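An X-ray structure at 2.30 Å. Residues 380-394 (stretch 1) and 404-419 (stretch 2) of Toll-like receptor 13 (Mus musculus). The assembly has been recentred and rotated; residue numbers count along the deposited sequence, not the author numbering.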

ATOM      1  N   PHE A 380     -12.096 -30.495  -4.907  1.00 27.60           N
ATOM      2  CA  PHE A 380     -11.079 -29.487  -4.629  1.00 34.25           C
ATOM      3  C   PHE A 380      -9.987 -29.509  -5.712  1.00 32.53           C
ATOM      4  O   PHE A 380      -9.400 -30.542  -6.009  1.00 28.35           O
ATOM      5  N   LEU A 381      -9.718 -28.350  -6.288  1.00 28.36           N
ATOM      6  CA  LEU A 381      -8.666 -28.218  -7.284  1.00 26.62           C
ATOM      7  C   LEU A 381      -7.855 -26.991  -6.924  1.00 27.32           C
ATOM      8  O   LEU A 381      -8.412 -25.913  -6.679  1.00 24.88           O
ATOM      9  N   SER A 382      -6.542 -27.163  -6.818  1.00 26.35           N
ATOM     10  CA  SER A 382      -5.671 -26.020  -6.611  1.00 29.27           C
ATOM     11  C   SER A 382      -4.656 -25.840  -7.744  1.00 30.75           C
ATOM     12  O   SER A 382      -3.941 -26.771  -8.103  1.00 31.42           O
ATOM     13  N   LEU A 383      -4.590 -24.625  -8.288  1.00 30.75           N
ATOM     14  CA  LEU A 383      -3.614 -24.289  -9.323  1.00 24.22           C
ATOM     15  C   LEU A 383      -2.722 -23.138  -8.868  1.00 30.77           C
ATOM     16  O   LEU A 383      -2.012 -22.559  -9.695  1.00 30.54           O
ATOM     17  N   SER A 384      -2.791 -22.788  -7.574  1.00 22.81           N
ATOM     18  CA  SER A 384      -2.046 -21.652  -7.018  1.00 22.35           C
ATOM     19  C   SER A 384      -0.595 -21.634  -7.413  1.00 21.93           C
ATOM     20  O   SER A 384       0.027 -22.682  -7.492  1.00 23.12           O
ATOM     21  N   ARG A 385      -0.065 -20.433  -7.625  1.00 17.68           N
ATOM     22  CA  ARG A 385       1.350 -20.247  -7.928  1.00 19.25           C
ATOM     23  C   ARG A 385       1.762 -20.945  -9.206  1.00 14.42           C
ATOM     24  O   ARG A 385       2.872 -21.461  -9.305  1.00 24.91           O
ATOM     25  N   ASN A 386       0.867 -20.952 -10.181  1.00 18.89           N
ATOM     26  CA  ASN A 386       1.261 -21.255 -11.545  1.00 24.97           C
ATOM     27  C   ASN A 386       1.322 -19.968 -12.357  1.00 30.69           C
ATOM     28  O   ASN A 386       0.531 -19.058 -12.136  1.00 27.22           O
ATOM     29  N   PRO A 387       2.294 -19.873 -13.281  1.00 33.64           N
ATOM     30  CA  PRO A 387       2.430 -18.682 -14.128  1.00 28.60           C
ATOM     31  C   PRO A 387       1.353 -18.645 -15.209  1.00 24.58           C
ATOM     32  O   PRO A 387       1.674 -18.582 -16.387  1.00 25.43           O
ATOM     33  N   ILE A 388       0.095 -18.681 -14.790  1.00 23.62           N
ATOM     34  CA  ILE A 388      -1.069 -18.648 -15.662  1.00 20.90           C
ATOM     35  C   ILE A 388      -1.557 -17.204 -15.795  1.00 23.32           C
ATOM     36  O   ILE A 388      -1.876 -16.556 -14.790  1.00 25.44           O
ATOM     37  N   THR A 389      -1.620 -16.683 -17.014  1.00 15.11           N
ATOM     38  CA  THR A 389      -2.130 -15.326 -17.198  1.00 22.00           C
ATOM     39  C   THR A 389      -3.596 -15.348 -17.601  1.00 27.09           C
ATOM     40  O   THR A 389      -4.305 -14.357 -17.426  1.00 33.79           O
ATOM     41  N   GLU A 390      -4.050 -16.488 -18.110  1.00 28.74           N
ATOM     42  CA  GLU A 390      -5.400 -16.596 -18.650  1.00 36.54           C
ATOM     43  C   GLU A 390      -5.975 -18.000 -18.459  1.00 39.27           C
ATOM     44  O   GLU A 390      -5.256 -18.993 -18.529  1.00 37.47           O
ATOM     45  N   LEU A 391      -7.278 -18.077 -18.231  1.00 43.82           N
ATOM     46  CA  LEU A 391      -7.950 -19.364 -18.092  1.00 46.95           C
ATOM     47  C   LEU A 391      -8.446 -19.947 -19.413  1.00 52.96           C
ATOM     48  O   LEU A 391      -9.296 -19.349 -20.074  1.00 56.30           O
ATOM     49  N   ASN A 392      -7.947 -21.122 -19.783  1.00 54.38           N
ATOM     50  CA  ASN A 392      -8.547 -21.859 -20.892  1.00 51.43           C
ATOM     51  C   ASN A 392      -9.797 -22.554 -20.407  1.00 46.99           C
ATOM     52  O   ASN A 392      -9.710 -23.631 -19.818  1.00 44.79           O
ATOM     53  N   ASN A 393     -10.949 -21.953 -20.693  1.00 44.19           N
ATOM     54  CA  ASN A 393     -12.239 -22.400 -20.163  1.00 47.76           C
ATOM     55  C   ASN A 393     -12.569 -23.871 -20.423  1.00 49.36           C
ATOM     56  O   ASN A 393     -13.236 -24.525 -19.609  1.00 50.25           O
ATOM     57  N   LEU A 394     -12.091 -24.381 -21.557  1.00 46.29           N
ATOM     58  CA  LEU A 394     -12.366 -25.755 -21.973  1.00 48.81           C
ATOM     59  C   LEU A 394     -11.581 -26.820 -21.210  1.00 42.61           C
ATOM     60  O   LEU A 394     -11.924 -27.999 -21.272  1.00 42.13           O
ATOM     61  N   GLU A 404     -14.555 -26.198  -4.494  1.00 28.77           N
ATOM     62  CA  GLU A 404     -13.523 -25.217  -4.180  1.00 31.43           C
ATOM     63  C   GLU A 404     -12.422 -25.143  -5.237  1.00 30.06           C
ATOM     64  O   GLU A 404     -11.795 -26.153  -5.552  1.00 29.27           O
ATOM     65  N   LEU A 405     -12.171 -23.937  -5.751  1.00 33.89           N
ATOM     66  CA  LEU A 405     -11.112 -23.708  -6.737  1.00 24.28           C
ATOM     67  C   LEU A 405     -10.119 -22.691  -6.187  1.00 24.55           C
ATOM     68  O   LEU A 405     -10.485 -21.570  -5.834  1.00 23.18           O
ATOM     69  N   ASN A 406      -8.860 -23.092  -6.081  1.00 25.63           N
ATOM     70  CA  ASN A 406      -7.817 -22.188  -5.600  1.00 21.13           C
ATOM     71  C   ASN A 406      -6.856 -21.793  -6.726  1.00 29.28           C
ATOM     72  O   ASN A 406      -6.082 -22.628  -7.234  1.00 24.45           O
ATOM     73  N   LEU A 407      -6.919 -20.513  -7.088  1.00 29.27           N
ATOM     74  CA  LEU A 407      -6.115 -19.909  -8.142  1.00 24.13           C
ATOM     75  C   LEU A 407      -5.271 -18.761  -7.591  1.00 29.32           C
ATOM     76  O   LEU A 407      -4.857 -17.893  -8.330  1.00 30.64           O
ATOM     77  N   ALA A 408      -5.014 -18.768  -6.291  1.00 26.75           N
ATOM     78  CA  ALA A 408      -4.265 -17.696  -5.653  1.00 19.71           C
ATOM     79  C   ALA A 408      -2.824 -17.603  -6.132  1.00 18.50           C
ATOM     80  O   ALA A 408      -2.186 -18.607  -6.385  1.00 26.92           O
ATOM     81  N   ALA A 409      -2.334 -16.376  -6.270  1.00 21.32           N
ATOM     82  CA  ALA A 409      -0.941 -16.093  -6.617  1.00 16.17           C
ATOM     83  C   ALA A 409      -0.517 -16.659  -7.965  1.00 17.62           C
ATOM     84  O   ALA A 409       0.674 -16.849  -8.225  1.00 23.28           O
ATOM     85  N   CYS A 410      -1.489 -16.916  -8.830  1.00 11.25           N
ATOM     86  CA  CYS A 410      -1.169 -17.092 -10.232  1.00 13.45           C
ATOM     87  C   CYS A 410      -0.913 -15.697 -10.840  1.00 20.32           C
ATOM     88  O   CYS A 410      -0.755 -14.719 -10.105  1.00 19.03           O
ATOM     89  N   TRP A 411      -0.856 -15.598 -12.166  1.00 19.69           N
ATOM     90  CA  TRP A 411      -0.571 -14.311 -12.809  1.00 23.74           C
ATOM     91  C   TRP A 411      -1.773 -13.795 -13.583  1.00 20.20           C
ATOM     92  O   TRP A 411      -1.635 -13.060 -14.559  1.00 18.68           O
ATOM     93  N   ILE A 412      -2.959 -14.188 -13.151  1.00 19.73           N
ATOM     94  CA  ILE A 412      -4.148 -13.961 -13.958  1.00 16.51           C
ATOM     95  C   ILE A 412      -4.434 -12.483 -14.235  1.00 25.54           C
ATOM     96  O   ILE A 412      -4.503 -11.614 -13.340  1.00 19.14           O
ATOM     97  N   VAL A 413      -4.587 -12.229 -15.520  1.00 26.76           N
ATOM     98  CA  VAL A 413      -4.534 -10.900 -16.065  1.00 28.87           C
ATOM     99  C   VAL A 413      -5.948 -10.495 -16.459  1.00 27.89           C
ATOM    100  O   VAL A 413      -6.273  -9.319 -16.521  1.00 26.60           O
ATOM    101  N   THR A 414      -6.809 -11.482 -16.686  1.00 31.81           N
ATOM    102  CA  THR A 414      -8.178 -11.174 -17.072  1.00 27.26           C
ATOM    103  C   THR A 414      -9.097 -12.387 -16.864  1.00 31.80           C
ATOM    104  O   THR A 414      -8.671 -13.540 -16.984  1.00 35.05           O
ATOM    105  N   ILE A 415     -10.346 -12.115 -16.514  1.00 25.39           N
ATOM    106  CA  ILE A 415     -11.399 -13.122 -16.468  1.00 21.86           C
ATOM    107  C   ILE A 415     -12.678 -12.477 -17.000  1.00 30.76           C
ATOM    108  O   ILE A 415     -12.794 -11.249 -17.035  1.00 34.43           O
ATOM    109  N   ASP A 416     -13.636 -13.281 -17.435  1.00 41.39           N
ATOM    110  CA  ASP A 416     -14.933 -12.722 -17.818  1.00 45.49           C
ATOM    111  C   ASP A 416     -16.091 -13.688 -17.573  1.00 42.15           C
ATOM    112  O   ASP A 416     -15.922 -14.729 -16.928  1.00 39.55           O
ATOM    113  N   ARG A 417     -17.239 -13.368 -18.166  1.00 41.46           N
ATOM    114  CA  ARG A 417     -18.484 -14.091 -17.923  1.00 44.70           C
ATOM    115  C   ARG A 417     -18.404 -15.540 -18.385  1.00 41.85           C
ATOM    116  O   ARG A 417     -19.230 -16.364 -17.985  1.00 45.81           O
ATOM    117  N   TYR A 418     -17.396 -15.855 -19.195  1.00 32.97           N
ATOM    118  CA  TYR A 418     -17.268 -17.206 -19.740  1.00 42.04           C
ATOM    119  C   TYR A 418     -16.252 -18.030 -18.974  1.00 39.96           C
ATOM    120  O   TYR A 418     -15.981 -19.168 -19.329  1.00 41.72           O
ATOM    121  N   SER A 419     -15.707 -17.461 -17.908  1.00 36.89           N
ATOM    122  CA  SER A 419     -14.587 -18.082 -17.219  1.00 38.36           C
ATOM    123  C   SER A 419     -15.011 -19.194 -16.251  1.00 40.80           C
ATOM    124  O   SER A 419     -14.213 -20.081 -15.961  1.00 41.12           O
TER

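Two consecutive turns of the Toll-like receptor 13 solenoid lie side by side, joined first by a parallel ladder between strands 380-382 and 404-406. Leu383 N donates to Asn406 O (2.7 Å), Asn406 N to Leu381 O (2.9 Å) and Leu381 N to Glu404 O (3.1 Å), all nearly straight. Further along, Arg385 N donates to Ala408 O (3.1 Å) and Val413 N to Thr389 O (2.9 Å), while the bond from Trp411 N to Ile388 O (3.0 Å) is weak. Ser384, chi1 m, adds a weak bond from its OG to Ala408 O (3.1 Å), so this carbonyl accepts from both a side chain and a backbone amide. Asn406, chi1 t, reaches forward along its own chain, where OD1 accepts from Ala408 N (3.1 Å); Ser384 OG lies 2.9 Å from the same Asn406 OD1, but at a poor angle for a hydrogen bond. Asn386 points its CA-to-CB bond away from stretch 2 and braces its own loop instead, ND2 donating to Leu383 O (2.7 Å). Water 1 bridges the stretches, accepting from Leu391 N (2.7 Å) and donating to Thr414 O (2.8 Å). Water 2 makes a second, looser link, lying 2.8 Å from Ser419 OG and donating weakly to Leu391 O (3.3 Å). Ser419 OG also accepts from Asp416 N (2.8 Å), within the type I turn 416-419.

Alternation along the strands sends Leu381 and Leu405 to one face of the sheet, and Phe380, Ser382, Glu404 and Asn406 to the other. The two leucines share the same rotamer (chi1 t, chi2 p) and meet at Leu381 CD2 and Leu405 CD1 (3.9 Å). Leu383 and Leu407 (both m, t) continue the apolar packing, Leu383 CD1 to Leu407 CD2 at 3.8 Å. Leu391 (m, t) points toward stretch 2, its CD1 4.2 Å from both Leu407 CD1 and Ile415 CG2. Ile388 (m, t) packs its CG2 against Ile412 CG1 and its CD1 against Cys410 SG, each at 4.1 Å. On the other face, Glu404 OE1 approaches the edge of the Phe380 ring, 3.6 Å from CE1.

Trp411, chi1 m, points toward stretch 1. Pro387 CB sits over its six-membered ring, 3.7 Å from the centroid and almost on the ring normal, a CH-pi contact, while Thr389 CG2 lies at the indole edge. Ala409 also points inward, its CB over one face of the Arg385 guanidinium, 3.7 Å from Arg385 NH1.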

ATOM      1  CB  PHE A 380     -10.448 -29.693  -3.250  1.00 35.11           C
ATOM      2  CG  PHE A 380      -9.242 -28.810  -2.986  1.00 47.67           C
ATOM      3  CD1 PHE A 380      -9.400 -27.507  -2.513  1.00 51.56           C
ATOM      4  CD2 PHE A 380      -7.947 -29.283  -3.208  1.00 44.28           C
ATOM      5  CE1 PHE A 380      -8.291 -26.691  -2.273  1.00 43.07           C
ATOM      6  CE2 PHE A 380      -6.838 -28.481  -2.964  1.00 39.27           C
ATOM      7  CZ  PHE A 380      -7.011 -27.178  -2.492  1.00 38.77           C
ATOM      8  CB  LEU A 381      -9.255 -28.090  -8.688  1.00 25.65           C
ATOM      9  CG  LEU A 381      -8.255 -27.758  -9.811  1.00 35.01           C
ATOM     10  CD1 LEU A 381      -7.205 -28.843  -9.968  1.00 33.45           C
ATOM     11  CD2 LEU A 381      -8.962 -27.499 -11.141  1.00 27.92           C
ATOM     12  CB  SER A 382      -4.953 -26.117  -5.278  1.00 25.78           C
ATOM     13  OG  SER A 382      -3.878 -25.199  -5.246  1.00 27.05           O
ATOM     14  CB  LEU A 383      -4.328 -23.884 -10.625  1.00 24.49           C
ATOM     15  CG  LEU A 383      -5.320 -24.918 -11.178  1.00 27.61           C
ATOM     16  CD1 LEU A 383      -6.112 -24.431 -12.371  1.00 29.16           C
ATOM     17  CD2 LEU A 383      -4.570 -26.134 -11.546  1.00 23.81           C
ATOM     18  CB  SER A 384      -2.103 -21.612  -5.488  1.00 17.39           C
ATOM     19  OG  SER A 384      -3.366 -21.175  -5.089  1.00 45.22           O
ATOM     20  CB  ARG A 385       2.248 -20.708  -6.775  1.00 24.05           C
ATOM     21  CG  ARG A 385       1.938 -20.022  -5.486  1.00 34.00           C
ATOM     22  CD  ARG A 385       3.157 -19.874  -4.586  1.00 46.64           C
ATOM     23  NE  ARG A 385       2.781 -19.067  -3.425  1.00 64.86           N
ATOM     24  CZ  ARG A 385       2.949 -17.749  -3.333  1.00 64.37           C
ATOM     25  NH1 ARG A 385       3.513 -17.074  -4.328  1.00 69.41           N
ATOM     26  NH2 ARG A 385       2.560 -17.107  -2.242  1.00 58.21           N
ATOM     27  CB  ASN A 386       0.334 -22.298 -12.184  1.00 27.36           C
ATOM     28  CG  ASN A 386       0.619 -23.727 -11.688  1.00 30.50           C
ATOM     29  OD1 ASN A 386       1.605 -24.339 -12.083  1.00 32.02           O
ATOM     30  ND2 ASN A 386      -0.246 -24.249 -10.819  1.00 20.76           N
ATOM     31  CB  PRO A 387       3.811 -18.861 -14.759  1.00 26.63           C
ATOM     32  CG  PRO A 387       4.009 -20.368 -14.799  1.00 25.13           C
ATOM     33  CD  PRO A 387       3.344 -20.875 -13.545  1.00 29.35           C
ATOM     34  CB  ILE A 388      -2.214 -19.448 -15.000  1.00 26.77           C
ATOM     35  CG1 ILE A 388      -1.865 -20.941 -14.926  1.00 37.71           C
ATOM     36  CG2 ILE A 388      -3.524 -19.251 -15.738  1.00 23.95           C
ATOM     37  CD1 ILE A 388      -2.744 -21.732 -13.917  1.00 26.20           C
ATOM     38  CB  THR A 389      -1.339 -14.540 -18.246  1.00 27.83           C
ATOM     39  OG1 THR A 389      -1.480 -15.167 -19.529  1.00 26.55           O
ATOM     40  CG2 THR A 389       0.131 -14.458 -17.856  1.00 27.66           C
ATOM     41  CB  GLU A 390      -5.379 -16.247 -20.147  1.00 42.43           C
ATOM     42  CG  GLU A 390      -6.027 -14.913 -20.478  1.00 64.22           C
ATOM     43  CD  GLU A 390      -5.887 -14.517 -21.938  1.00 70.53           C
ATOM     44  OE1 GLU A 390      -6.926 -14.388 -22.615  1.00 72.73           O
ATOM     45  OE2 GLU A 390      -4.740 -14.336 -22.404  1.00 72.28           O
ATOM     46  CB  LEU A 391      -9.139 -19.210 -17.154  1.00 33.06           C
ATOM     47  CG  LEU A 391      -8.709 -18.979 -15.720  1.00 26.28           C
ATOM     48  CD1 LEU A 391      -9.944 -18.782 -14.837  1.00 27.02           C
ATOM     49  CD2 LEU A 391      -7.859 -20.165 -15.263  1.00 26.03           C
ATOM     50  CB  ASN A 392      -7.599 -22.903 -21.486  1.00 48.39           C
ATOM     51  CG  ASN A 392      -8.284 -23.764 -22.556  1.00 44.04           C
ATOM     52  OD1 ASN A 392      -9.294 -23.351 -23.149  1.00 45.96           O
ATOM     53  ND2 ASN A 392      -7.770 -24.979 -22.771  1.00 31.20           N
ATOM     54  CB  ASN A 393     -13.341 -21.506 -20.711  1.00 49.23           C
ATOM     55  CG  ASN A 393     -13.004 -20.036 -20.570  1.00 55.32           C
ATOM     56  OD1 ASN A 393     -12.186 -19.655 -19.726  1.00 59.15           O
ATOM     57  ND2 ASN A 393     -13.619 -19.202 -21.403  1.00 51.73           N
ATOM     58  CB  LEU A 394     -12.147 -25.929 -23.481  1.00 46.68           C
ATOM     59  CG  LEU A 394     -13.207 -25.329 -24.398  1.00 45.60           C
ATOM     60  CD1 LEU A 394     -12.826 -25.614 -25.828  1.00 52.51           C
ATOM     61  CD2 LEU A 394     -14.573 -25.921 -24.088  1.00 42.25           C
ATOM     62  CB  GLU A 404     -12.906 -25.506  -2.807  1.00 29.14           C
ATOM     63  CG  GLU A 404     -11.734 -24.579  -2.510  1.00 43.33           C
ATOM     64  CD  GLU A 404     -11.296 -24.577  -1.056  1.00 57.39           C
ATOM     65  OE1 GLU A 404     -10.202 -24.022  -0.785  1.00 56.97           O
ATOM     66  OE2 GLU A 404     -12.039 -25.109  -0.192  1.00 62.35           O
ATOM     67  CB  LEU A 405     -11.707 -23.232  -8.077  1.00 21.23           C
ATOM     68  CG  LEU A 405     -10.763 -22.864  -9.244  1.00 25.71           C
ATOM     69  CD1 LEU A 405      -9.873 -24.051  -9.683  1.00 20.46           C
ATOM     70  CD2 LEU A 405     -11.528 -22.302 -10.444  1.00 20.74           C
ATOM     71  CB  ASN A 406      -7.041 -22.823  -4.442  1.00 16.28           C
ATOM     72  CG  ASN A 406      -6.047 -21.860  -3.801  1.00 25.32           C
ATOM     73  OD1 ASN A 406      -6.043 -20.660  -4.090  1.00 29.72           O
ATOM     74  ND2 ASN A 406      -5.185 -22.389  -2.940  1.00 25.32           N
ATOM     75  CB  LEU A 407      -7.043 -19.366  -9.229  1.00 17.68           C
ATOM     76  CG  LEU A 407      -7.714 -20.415 -10.107  1.00 24.76           C
ATOM     77  CD1 LEU A 407      -8.854 -19.792 -10.865  1.00 32.69           C
ATOM     78  CD2 LEU A 407      -6.684 -20.926 -11.097  1.00 20.28           C
ATOM     79  CB  ALA A 408      -4.295 -17.861  -4.143  1.00 11.41           C
ATOM     80  CB  ALA A 409       0.006 -16.528  -5.514  1.00 11.04           C
ATOM     81  CB  CYS A 410      -2.310 -17.783 -10.952  1.00 17.81           C
ATOM     82  SG  CYS A 410      -2.526 -19.481 -10.442  1.00 22.39           S
ATOM     83  CB  TRP A 411       0.634 -14.427 -13.747  1.00 22.87           C
ATOM     84  CG  TRP A 411       1.924 -14.754 -13.074  1.00 25.68           C
ATOM     85  CD1 TRP A 411       2.156 -14.861 -11.728  1.00 30.21           C
ATOM     86  CD2 TRP A 411       3.172 -15.028 -13.718  1.00 26.01           C
ATOM     87  NE1 TRP A 411       3.476 -15.177 -11.498  1.00 29.61           N
ATOM     88  CE2 TRP A 411       4.120 -15.292 -12.704  1.00 28.01           C
ATOM     89  CE3 TRP A 411       3.576 -15.099 -15.054  1.00 22.93           C
ATOM     90  CZ2 TRP A 411       5.450 -15.590 -12.985  1.00 22.10           C
ATOM     91  CZ3 TRP A 411       4.906 -15.402 -15.336  1.00 24.35           C
ATOM     92  CH2 TRP A 411       5.827 -15.634 -14.306  1.00 24.16           C
ATOM     93  CB  ILE A 412      -5.363 -14.673 -13.368  1.00 22.17           C
ATOM     94  CG1 ILE A 412      -5.142 -16.195 -13.464  1.00 21.78           C
ATOM     95  CG2 ILE A 412      -6.651 -14.205 -14.066  1.00 13.99           C
ATOM     96  CD1 ILE A 412      -5.988 -17.006 -12.501  1.00 19.17           C
ATOM     97  CB  VAL A 413      -3.550 -10.942 -17.252  1.00 31.88           C
ATOM     98  CG1 VAL A 413      -4.249 -10.751 -18.595  1.00 17.06           C
ATOM     99  CG2 VAL A 413      -2.384 -10.025 -17.011  1.00 28.65           C
ATOM    100  CB  THR A 414      -8.234 -10.687 -18.547  1.00 37.57           C
ATOM    101  OG1 THR A 414      -9.496 -10.069 -18.829  1.00 48.71           O
ATOM    102  CG2 THR A 414      -7.976 -11.833 -19.505  1.00 22.36           C
ATOM    103  CB  ILE A 415     -11.659 -13.628 -15.013  1.00 35.12           C
ATOM    104  CG1 ILE A 415     -11.698 -12.456 -14.023  1.00 34.26           C
ATOM    105  CG2 ILE A 415     -10.590 -14.599 -14.578  1.00 28.93           C
ATOM    106  CD1 ILE A 415     -12.151 -12.839 -12.622  1.00 25.77           C
ATOM    107  CB  ASP A 416     -14.921 -12.256 -19.278  1.00 52.96           C
ATOM    108  CG  ASP A 416     -14.516 -13.362 -20.248  1.00 61.96           C
ATOM    109  OD1 ASP A 416     -14.893 -14.543 -20.029  1.00 64.00           O
ATOM    110  OD2 ASP A 416     -13.817 -13.042 -21.240  1.00 63.89           O
ATOM    111  CB  ARG A 417     -19.652 -13.406 -18.642  1.00 45.19           C
ATOM    112  CG  ARG A 417     -19.605 -13.619 -20.149  1.00 47.19           C
ATOM    113  CD  ARG A 417     -20.815 -13.092 -20.884  1.00 51.00           C
ATOM    114  NE  ARG A 417     -20.377 -12.253 -21.992  1.00 64.18           N
ATOM    115  CZ  ARG A 417     -21.077 -11.253 -22.512  1.00 73.84           C
ATOM    116  NH1 ARG A 417     -22.266 -10.941 -22.013  1.00 77.71           N
ATOM    117  NH2 ARG A 417     -20.576 -10.560 -23.529  1.00 72.94           N
ATOM    118  CB  TYR A 418     -16.858 -17.169 -21.217  1.00 44.10           C
ATOM    119  CG  TYR A 418     -17.785 -16.370 -22.113  1.00 47.73           C
ATOM    120  CD1 TYR A 418     -19.121 -16.739 -22.277  1.00 47.18           C
ATOM    121  CD2 TYR A 418     -17.310 -15.278 -22.836  1.00 46.37           C
ATOM    122  CE1 TYR A 418     -19.968 -16.017 -23.099  1.00 45.98           C
ATOM    123  CE2 TYR A 418     -18.142 -14.556 -23.663  1.00 50.19           C
ATOM    124  CZ  TYR A 418     -19.470 -14.929 -23.792  1.00 56.03           C
ATOM    125  OH  TYR A 418     -20.295 -14.203 -24.626  1.00 62.07           O
ATOM    126  CB  SER A 419     -13.785 -17.023 -16.456  1.00 45.87           C
ATOM    127  OG  SER A 419     -13.234 -16.045 -17.320  1.00 41.78           O
TER
HETATM  128  O   HOH W   1      -9.100 -16.101 -17.989  1.00 28.76           O
HETATM  129  O   HOH W   2     -11.169 -16.772 -19.107  1.00 43.66           O